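Local coordinates for protein possible prolidase (Bifidobacterium longum NCC2705, PDB 2P9B) that probably acts as a hydrolase of the amidohydrolase family, cleaving carbon-nitrogen bonds other than peptide bonds in substrates that are not firmly known, at residues T23-K26 against A27-L31; G136-G139 against Y140-V143; L179-T183 against P184-R188; A297-P300 against L301-L304. All coordinates share one frame; numbering follows the deposited sequence.

Contact 1 (T23-K26 against A27-L31); sequences TGDK and AGTIL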
loop_
_atom_site.group_PDB
_atom_site.type_symbol
_atom_site.label_atom_id
_atom_site.label_comp_id
_atom_site.label_asym_id
_atom_site.label_seq_id
_atom_site.Cartn_x
_atom_site.Cartn_y
_atom_site.Cartn_z
ATOM N N THR A 23 16.805 -7.390 5.238
ATOM C CA THR A 23 16.090 -6.692 6.301
ATOM C C THR A 23 15.090 -5.633 5.878
ATOM O O THR A 23 14.105 -5.401 6.575
ATOM C CB THR A 23 17.070 -6.031 7.278
ATOM O OG1 THR A 23 17.768 -4.979 6.602
ATOM C CG2 THR A 23 18.073 -7.052 7.795
ATOM N N GLY A 24 15.341 -4.983 4.750
ATOM C CA GLY A 24 14.431 -3.941 4.310
ATOM C C GLY A 24 14.682 -2.648 5.067
ATOM O O GLY A 24 13.837 -1.751 5.082
ATOM N N ASP A 25 15.839 -2.550 5.717
ATOM C CA ASP A 25 16.173 -1.333 6.444
ATOM C C ASP A 25 16.683 -0.314 5.429
ATOM O O ASP A 25 16.917 -0.653 4.269
ATOM C CB ASP A 25 17.232 -1.612 7.526
ATOM C CG ASP A 25 18.582 -2.021 6.953
ATOM O OD1 ASP A 25 18.695 -2.241 5.732
ATOM O OD2 ASP A 25 19.542 -2.129 7.742
ATOM N N LYS A 26 16.841 0.933 5.856
ATOM C CA LYS A 26 17.313 1.990 4.965
ATOM C C LYS A 26 18.677 1.712 4.335
ATOM O O LYS A 26 18.941 2.125 3.203
ATOM C CB LYS A 26 17.359 3.329 5.713
ATOM C CG LYS A 26 17.685 3.202 7.194
ATOM C CD LYS A 26 16.472 2.713 7.969
ATOM C CE LYS A 26 16.872 1.808 9.118
ATOM N NZ LYS A 26 15.680 1.297 9.845
ATOM N N ALA A 27 19.534 1.000 5.058
ATOM C CA ALA A 27 20.878 0.692 4.575
ATOM C C ALA A 27 20.959 -0.415 3.527
ATOM O O ALA A 27 21.949 -0.512 2.804
ATOM C CB ALA A 27 21.775 0.345 5.758
ATOM N N GLY A 28 19.927 -1.247 3.436
ATOM C CA GLY A 28 19.955 -2.334 2.471
ATOM C C GLY A 28 20.750 -3.495 3.038
ATOM O O GLY A 28 21.368 -4.268 2.305
ATOM N N THR A 29 20.725 -3.606 4.361
ATOM C CA THR A 29 21.442 -4.652 5.080
ATOM C C THR A 29 20.940 -6.058 4.773
ATOM O O THR A 29 19.736 -6.286 4.660
ATOM C CB THR A 29 21.325 -4.449 6.604
ATOM O OG1 THR A 29 21.820 -3.153 6.961
ATOM C CG2 THR A 29 22.116 -5.519 7.344
ATOM N N ILE A 30 21.876 -6.995 4.652
ATOM C CA ILE A 30 21.548 -8.393 4.407
ATOM C C ILE A 30 22.285 -9.244 5.438
ATOM O O ILE A 30 23.430 -8.961 5.788
ATOM C CB ILE A 30 21.955 -8.864 2.989
ATOM C CG1 ILE A 30 23.476 -8.890 2.847
ATOM C CG2 ILE A 30 21.342 -7.954 1.945
ATOM C CD1 ILE A 30 23.950 -9.568 1.574
ATOM N N LEU A 31 21.621 -10.282 5.928
ATOM C CA LEU A 31 22.216 -11.166 6.923
ATOM C C LEU A 31 22.210 -12.578 6.364
ATOM O O LEU A 31 21.164 -13.086 5.967
ATOM C CB LEU A 31 21.405 -11.101 8.214
ATOM C CG LEU A 31 21.124 -9.670 8.686
ATOM C CD1 LEU A 31 20.177 -9.706 9.865
ATOM C CD2 LEU A 31 22.435 -8.975 9.048
HETATM O O HOH W 1 17.564 -4.772 3.202
#

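Contact 2 (G136-G139 against Y140-V143); sequences GDVG and YEVV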
loop_
_atom_site.group_PDB
_atom_site.type_symbol
_atom_site.label_atom_id
_atom_site.label_comp_id
_atom_site.label_asym_id
_atom_site.label_seq_id
_atom_site.Cartn_x
_atom_site.Cartn_y
_atom_site.Cartn_z
ATOM N N GLY A 136 -11.260 2.991 -0.847
ATOM C CA GLY A 136 -12.464 3.133 -1.640
ATOM C C GLY A 136 -13.114 1.790 -1.876
ATOM O O GLY A 136 -12.828 1.121 -2.871
ATOM N N ASP A 137 -13.971 1.385 -0.945
ATOM C CA ASP A 137 -14.687 0.116 -1.049
ATOM C C ASP A 137 -16.081 0.433 -1.583
ATOM O O ASP A 137 -16.447 1.598 -1.708
ATOM C CB ASP A 137 -14.832 -0.549 0.328
ATOM C CG ASP A 137 -13.500 -0.723 1.050
ATOM O OD1 ASP A 137 -12.472 -0.856 0.368
ATOM O OD2 ASP A 137 -13.485 -0.745 2.300
ATOM N N VAL A 138 -16.858 -0.597 -1.899
ATOM C CA VAL A 138 -18.213 -0.362 -2.390
ATOM C C VAL A 138 -19.104 -0.045 -1.193
ATOM O O VAL A 138 -19.820 0.958 -1.178
ATOM C CB VAL A 138 -18.767 -1.596 -3.133
ATOM C CG1 VAL A 138 -20.227 -1.372 -3.499
ATOM C CG2 VAL A 138 -17.945 -1.857 -4.382
ATOM N N GLY A 139 -19.044 -0.911 -0.189
ATOM C CA GLY A 139 -19.824 -0.725 1.019
ATOM C C GLY A 139 -18.948 -1.089 2.200
ATOM O O GLY A 139 -17.832 -0.588 2.320
ATOM N N TYR A 140 -19.433 -1.972 3.064
ATOM C CA TYR A 140 -18.650 -2.378 4.220
ATOM C C TYR A 140 -18.221 -3.842 4.161
ATOM O O TYR A 140 -17.943 -4.473 5.187
ATOM C CB TYR A 140 -19.435 -2.057 5.493
ATOM C CG TYR A 140 -19.652 -0.567 5.623
ATOM C CD1 TYR A 140 -18.566 0.299 5.749
ATOM C CD2 TYR A 140 -20.930 -0.010 5.528
ATOM C CE1 TYR A 140 -18.737 1.683 5.769
ATOM C CE2 TYR A 140 -21.112 1.380 5.547
ATOM C CZ TYR A 140 -20.011 2.217 5.667
ATOM O OH TYR A 140 -20.175 3.586 5.671
ATOM N N GLU A 141 -18.124 -4.359 2.935
ATOM C CA GLU A 141 -17.722 -5.741 2.699
ATOM C C GLU A 141 -16.266 -6.011 3.071
ATOM O O GLU A 141 -15.909 -7.142 3.411
ATOM C CB GLU A 141 -17.957 -6.127 1.228
ATOM C CG GLU A 141 -17.071 -5.424 0.189
ATOM C CD GLU A 141 -17.430 -3.961 -0.038
ATOM O OE1 GLU A 141 -18.534 -3.538 0.364
ATOM O OE2 GLU A 141 -16.611 -3.234 -0.636
ATOM N N VAL A 142 -15.416 -4.989 2.993
ATOM C CA VAL A 142 -14.014 -5.185 3.353
ATOM C C VAL A 142 -13.897 -5.182 4.873
ATOM O O VAL A 142 -13.068 -5.889 5.441
ATOM C CB VAL A 142 -13.098 -4.098 2.744
ATOM C CG1 VAL A 142 -11.635 -4.418 3.045
ATOM C CG2 VAL A 142 -13.301 -4.047 1.235
ATOM N N VAL A 143 -14.735 -4.394 5.538
ATOM C CA VAL A 143 -14.712 -4.373 6.994
ATOM C C VAL A 143 -15.047 -5.791 7.453
ATOM O O VAL A 143 -14.409 -6.342 8.342
ATOM C CB VAL A 143 -15.762 -3.393 7.565
ATOM C CG1 VAL A 143 -15.901 -3.591 9.072
ATOM C CG2 VAL A 143 -15.339 -1.962 7.274
HETATM O O HOH W 2 -15.641 -2.075 3.310
#

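Contact 3 (L179-T183 against P184-R188); sequences LTSGT and PEEAR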
loop_
_atom_site.group_PDB
_atom_site.type_symbol
_atom_site.label_atom_id
_atom_site.label_comp_id
_atom_site.label_asym_id
_atom_site.label_seq_id
_atom_site.Cartn_x
_atom_site.Cartn_y
_atom_site.Cartn_z
ATOM N N LEU A 179 -20.733 13.949 -1.022
ATOM C CA LEU A 179 -20.779 15.189 -0.266
ATOM C C LEU A 179 -21.267 16.204 -1.295
ATOM O O LEU A 179 -20.539 16.559 -2.224
ATOM C CB LEU A 179 -19.386 15.562 0.248
ATOM C CG LEU A 179 -18.739 14.540 1.189
ATOM C CD1 LEU A 179 -17.374 15.044 1.639
ATOM C CD2 LEU A 179 -19.643 14.308 2.389
ATOM N N THR A 180 -22.505 16.659 -1.132
ATOM C CA THR A 180 -23.098 17.587 -2.084
ATOM C C THR A 180 -23.417 18.976 -1.550
ATOM O O THR A 180 -23.682 19.887 -2.335
ATOM C CB THR A 180 -24.397 17.007 -2.649
ATOM O OG1 THR A 180 -25.335 16.831 -1.580
ATOM C CG2 THR A 180 -24.136 15.666 -3.322
ATOM N N SER A 181 -23.401 19.146 -0.233
ATOM C CA SER A 181 -23.721 20.445 0.355
ATOM C C SER A 181 -22.506 21.353 0.488
ATOM O O SER A 181 -22.643 22.575 0.536
ATOM C CB SER A 181 -24.370 20.262 1.726
ATOM O OG SER A 181 -23.413 19.865 2.691
ATOM N N GLY A 182 -21.321 20.752 0.555
ATOM C CA GLY A 182 -20.098 21.529 0.674
ATOM C C GLY A 182 -19.805 22.028 2.077
ATOM O O GLY A 182 -18.801 22.704 2.306
ATOM N N THR A 183 -20.671 21.686 3.024
ATOM C CA THR A 183 -20.500 22.120 4.404
ATOM C C THR A 183 -19.648 21.166 5.230
ATOM O O THR A 183 -19.586 19.970 4.949
ATOM C CB THR A 183 -21.853 22.246 5.116
ATOM O OG1 THR A 183 -22.418 20.940 5.294
ATOM C CG2 THR A 183 -22.810 23.095 4.292
ATOM N N PRO A 184 -18.975 21.692 6.266
ATOM C CA PRO A 184 -18.137 20.857 7.129
ATOM C C PRO A 184 -19.017 19.876 7.905
ATOM O O PRO A 184 -18.608 18.749 8.181
ATOM C CB PRO A 184 -17.468 21.876 8.052
ATOM C CG PRO A 184 -17.397 23.106 7.206
ATOM C CD PRO A 184 -18.751 23.121 6.547
ATOM N N GLU A 185 -20.233 20.307 8.243
ATOM C CA GLU A 185 -21.158 19.459 8.993
ATOM C C GLU A 185 -21.541 18.201 8.227
ATOM O O GLU A 185 -21.636 17.121 8.810
ATOM C CB GLU A 185 -22.429 20.232 9.366
ATOM C CG GLU A 185 -22.185 21.461 10.217
ATOM C CD GLU A 185 -21.748 22.664 9.401
ATOM O OE1 GLU A 185 -21.409 23.703 10.008
ATOM O OE2 GLU A 185 -21.753 22.576 8.156
ATOM N N GLU A 186 -21.774 18.338 6.926
ATOM C CA GLU A 186 -22.137 17.186 6.113
ATOM C C GLU A 186 -20.967 16.208 6.079
ATOM O O GLU A 186 -21.153 15.003 6.210
ATOM C CB GLU A 186 -22.490 17.615 4.684
ATOM C CG GLU A 186 -22.684 16.440 3.733
ATOM C CD GLU A 186 -22.824 16.856 2.276
ATOM O OE1 GLU A 186 -22.056 17.730 1.826
ATOM O OE2 GLU A 186 -23.689 16.293 1.576
ATOM N N ALA A 187 -19.761 16.743 5.904
ATOM C CA ALA A 187 -18.557 15.923 5.848
ATOM C C ALA A 187 -18.306 15.177 7.158
ATOM O O ALA A 187 -17.933 14.006 7.149
ATOM C CB ALA A 187 -17.345 16.794 5.506
ATOM N N ARG A 188 -18.496 15.861 8.282
ATOM C CA ARG A 188 -18.276 15.241 9.584
ATOM C C ARG A 188 -19.284 14.125 9.820
ATOM O O ARG A 188 -18.955 13.078 10.382
ATOM C CB ARG A 188 -18.386 16.283 10.706
ATOM C CG ARG A 188 -17.929 15.771 12.071
ATOM C CD ARG A 188 -18.048 16.844 13.149
ATOM N NE ARG A 188 -17.074 17.925 12.997
ATOM C CZ ARG A 188 -15.796 17.851 13.366
ATOM N NH1 ARG A 188 -15.317 16.743 13.920
ATOM N NH2 ARG A 188 -14.995 18.895 13.190
HETATM O O HOH W 3 -24.899 14.398 -0.465
HETATM O O HOH W 4 -19.553 18.332 2.667
#

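Contact 4 (A297-P300 against L301-L304); sequences AGLP and LTLL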
loop_
_atom_site.group_PDB
_atom_site.type_symbol
_atom_site.label_atom_id
_atom_site.label_comp_id
_atom_site.label_asym_id
_atom_site.label_seq_id
_atom_site.Cartn_x
_atom_site.Cartn_y
_atom_site.Cartn_z
ATOM N N ALA A 297 -0.350 3.509 -11.138
ATOM C CA ALA A 297 -1.676 3.883 -11.608
ATOM C C ALA A 297 -1.683 4.939 -12.707
ATOM O O ALA A 297 -2.574 4.952 -13.550
ATOM C CB ALA A 297 -2.535 4.350 -10.434
ATOM N N GLY A 298 -0.684 5.813 -12.717
ATOM C CA GLY A 298 -0.666 6.856 -13.726
ATOM C C GLY A 298 0.095 6.562 -15.003
ATOM O O GLY A 298 -0.373 6.887 -16.099
ATOM N N LEU A 299 1.258 5.935 -14.873
ATOM C CA LEU A 299 2.098 5.642 -16.027
ATOM C C LEU A 299 1.472 4.857 -17.175
ATOM O O LEU A 299 1.760 5.138 -18.336
ATOM C CB LEU A 299 3.389 4.960 -15.575
ATOM C CG LEU A 299 4.388 5.919 -14.921
ATOM C CD1 LEU A 299 5.546 5.140 -14.315
ATOM C CD2 LEU A 299 4.892 6.907 -15.973
ATOM N N PRO A 300 0.630 3.854 -16.877
ATOM C CA PRO A 300 0.018 3.092 -17.970
ATOM C C PRO A 300 -0.736 3.976 -18.962
ATOM O O PRO A 300 -0.688 3.751 -20.172
ATOM C CB PRO A 300 -0.914 2.132 -17.237
ATOM C CG PRO A 300 -0.175 1.877 -15.959
ATOM C CD PRO A 300 0.295 3.258 -15.570
ATOM N N LEU A 301 -1.426 4.985 -18.442
ATOM C CA LEU A 301 -2.205 5.890 -19.279
ATOM C C LEU A 301 -1.359 6.732 -20.225
ATOM O O LEU A 301 -1.856 7.199 -21.248
ATOM C CB LEU A 301 -3.049 6.812 -18.401
ATOM C CG LEU A 301 -4.080 6.109 -17.517
ATOM C CD1 LEU A 301 -4.735 7.123 -16.600
ATOM C CD2 LEU A 301 -5.117 5.407 -18.385
ATOM N N THR A 302 -0.088 6.934 -19.887
ATOM C CA THR A 302 0.792 7.740 -20.730
ATOM C C THR A 302 1.765 6.913 -21.567
ATOM O O THR A 302 2.302 7.403 -22.559
ATOM C CB THR A 302 1.619 8.743 -19.888
ATOM O OG1 THR A 302 2.513 8.027 -19.023
ATOM C CG2 THR A 302 0.700 9.621 -19.051
ATOM N N LEU A 303 1.987 5.660 -21.177
ATOM C CA LEU A 303 2.914 4.797 -21.906
ATOM C C LEU A 303 2.231 3.886 -22.921
ATOM O O LEU A 303 2.851 3.465 -23.896
ATOM C CB LEU A 303 3.723 3.944 -20.928
ATOM C CG LEU A 303 4.610 4.684 -19.925
ATOM C CD1 LEU A 303 5.212 3.684 -18.953
ATOM C CD2 LEU A 303 5.708 5.448 -20.656
ATOM N N LEU A 304 0.962 3.576 -22.688
ATOM C CA LEU A 304 0.212 2.713 -23.595
ATOM C C LEU A 304 -0.559 3.565 -24.602
ATOM O O LEU A 304 -0.967 4.682 -24.292
ATOM C CB LEU A 304 -0.760 1.837 -22.799
ATOM C CG LEU A 304 -0.145 0.854 -21.796
ATOM C CD1 LEU A 304 -1.243 0.239 -20.941
ATOM C CD2 LEU A 304 0.629 -0.226 -22.537
#

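Contact 1 (T23-K26 against A27-L31)
The carboxylate of Asp25 is turned back onto Thr29 because its CG lies between the backbone N and the carbonyl carbon (chi1 66°). Thr29 holds OG1 beside its own N and opposite its carbonyl carbon (chi1 -57°), which sets the hydroxyl next to the amide, both facing the carboxylate of Asp25. Asp25 OD1 takes the N-H of Thr29 at 2.8 Å and Asp25 OD2 the hydroxyl Thr29 OG1 at 2.6 Å, each through the lone pair on the side of the other oxygen. Two bonds to one residue fix the rotation of the carboxylate. Gly28 N adds a weak bond to OD1, and also donates to Asp25 O at 3.2 Å, closing the turn.

Thr23 N donates to Thr29 O at 3.2 Å. Thr23 OG1 meanwhile accepts from Asp25 N at 3.2 Å, an ST turn that shapes the chain just ahead of the aspartate. A water ties the same Thr29 O to Gly24 N, and Gly24 O holds His376 ND1. The methyl Thr23 CG2 lies 4.0 Å from Leu31 CD1, the two side chains crossing at about a right angle. Backbone bonds between Leu31 and Ile21 carry the pairing onward. Together they make a beta-hairpin connection between antiparallel strands 19-22 and 30-32, with a type I beta turn from Asp25 to Gly28 at its end.

Contact 2 (G136-G139 against Y140-V143)
At the start of helix 141-150, in the loop that follows barrel strand 129-134, Glu141 folds back over the chain to catch the amides of Val138 and Gly139. Tyr140 is the N-cap residue, and Glu141 comes directly after it. Glu141 CG is tucked between the backbone N and the carbonyl carbon (chi1 68°) and the chain bends again at chi2 (-73°), which swings the carboxylate round to the preceding loop. Glu141 OE2 accepts from Val138 N at 2.9 Å and Glu141 OE1 from Gly139 N at 2.7 Å. Each oxygen uses its syn lone pair, so the carboxylate lies across two successive peptide N-H groups as a fork, and a weak bond from Gly139 N to OE2 supplements it. Shortening Glu141 to an alanine would probably leave the amides of Val138 and Gly139 without this acceptor and the loop freer to move. Met113 and Val117 of helix 113-126 pack against the glutamate.

The Asp137 side chain runs at about a right angle to Val142, its CG 3.3 Å from Val142 CG2. Its oxygens have other partners: Gly163 N for OD2, Thr134 OG1 for OD1. A bound water donates to Asp137 OD2 (2.7 Å) and to Gly139 O (2.8 Å) and accepts from Val142 N (2.9 Å), occupying an amide of the first helical turn. Gly136 O is bonded to His79 ND1, a residue of a possible, unconfirmed metal site. Such a strand-loop-helix connection close to that possible site is consistent with the TIM-barrel fold of amidohydrolases.

Contact 3 (L179-T183 against P184-R188)
Glu186 reaches from the first turn of helix 184-196 across to the loop of Thr180 and Ser181, while Thr183 serves as N-cap. The glutamate is stretched out: CG lies trans to the backbone N (chi1 172°) and the chain stays extended beyond it, which carries the carboxylate clear of the helix. Glu186 OE2 accepts from Thr180 N at 3.0 Å, and Glu186 OE1 from Ser181 N at 2.8 Å, both on the syn side but somewhat out of the carboxylate plane. Ser181 OG donates to Glu186 OE1 at 2.7 Å, nearly perpendicular to that plane and from the same face as Ser181 N. A weak bond from Gly182 N joins them. With an alanine instead of Glu186, the Thr180 and Ser181 amides and the serine hydroxyl are likely to lose their shared acceptor, and the loop its tie to the helix.

Thr183 keeps OG1 between its N and carbonyl carbon (chi1 69°), where it accepts from Glu186 N at 3.1 Å, the capping bond. Leu179 CD1 rests 4.2 Å from Ala187 CB, and Ala187 also touches Ile232 of helix 226-238. A bound water donates both to Thr183 O at 2.8 Å and to Glu186 OE1 at 2.7 Å.

Contact 4 (A297-P300 against L301-L304)
The carbonyl oxygen Leu299 O is gripped by two amides of the next turn. Leu303 N donates to Leu299 O at 2.9 Å, nearly in line with the C=O (170°), whereas Thr302 N comes in to Leu299 O at 3.0 Å from well above the carbonyl plane. Thr302 OG1 also lies close to Leu299 O, at 3.1 Å, placed there by a first torsion (chi1 65°) that sets the hydroxyl between its own N and carbonyl carbon. One oxygen thus takes both an i to i+4 and an i to i+3 bond, consistent with a helix tightening toward 3-10 geometry at its C-terminal end. Pro300 has no N-H to give to the preceding turn, and the helix kinks there; its own carbonyl O accepts from Leu304 N at 3.0 Å, with a weak bond from Leu303 N.

The side chains pack along the helix: Leu299 CB against Leu303 CD1 at 4.0 Å, and Pro300 CB against Leu304 CD1 at 4.2 Å. Tyr449 of helix 439-449 touches the side chains of Leu299, Pro300 and Leu303, while Val323 of helix 313-335 meets Leu299 and Thr302. Ala297 touches Asp345, part of a possible but unconfirmed metal site. The whole is the proline-kinked C-terminal end of helix 295-303, mixing alpha and 3-10 bonds.

Overall arrangement
The four contacts follow one another along the chain and none touches another. Contact 1, a surface hairpin, lies on the other side of the chain's centre from contacts 2 and 3; its centre is 35 Å from that of contact 2 and 46 Å from that of contact 3. Contacts 2 and 3 are the closest pair, their centres 21 Å and their nearest atoms about 11 Å apart, and both join a loop to the start of a helix in the amidohydrolase range. Contact 4 ends a helix instead, with its nearest atoms about 13 Å from those of contact 2. These two border the possible metal site of His77, His79 and Asp345, which remains unconfirmed, from separate parts of the chain.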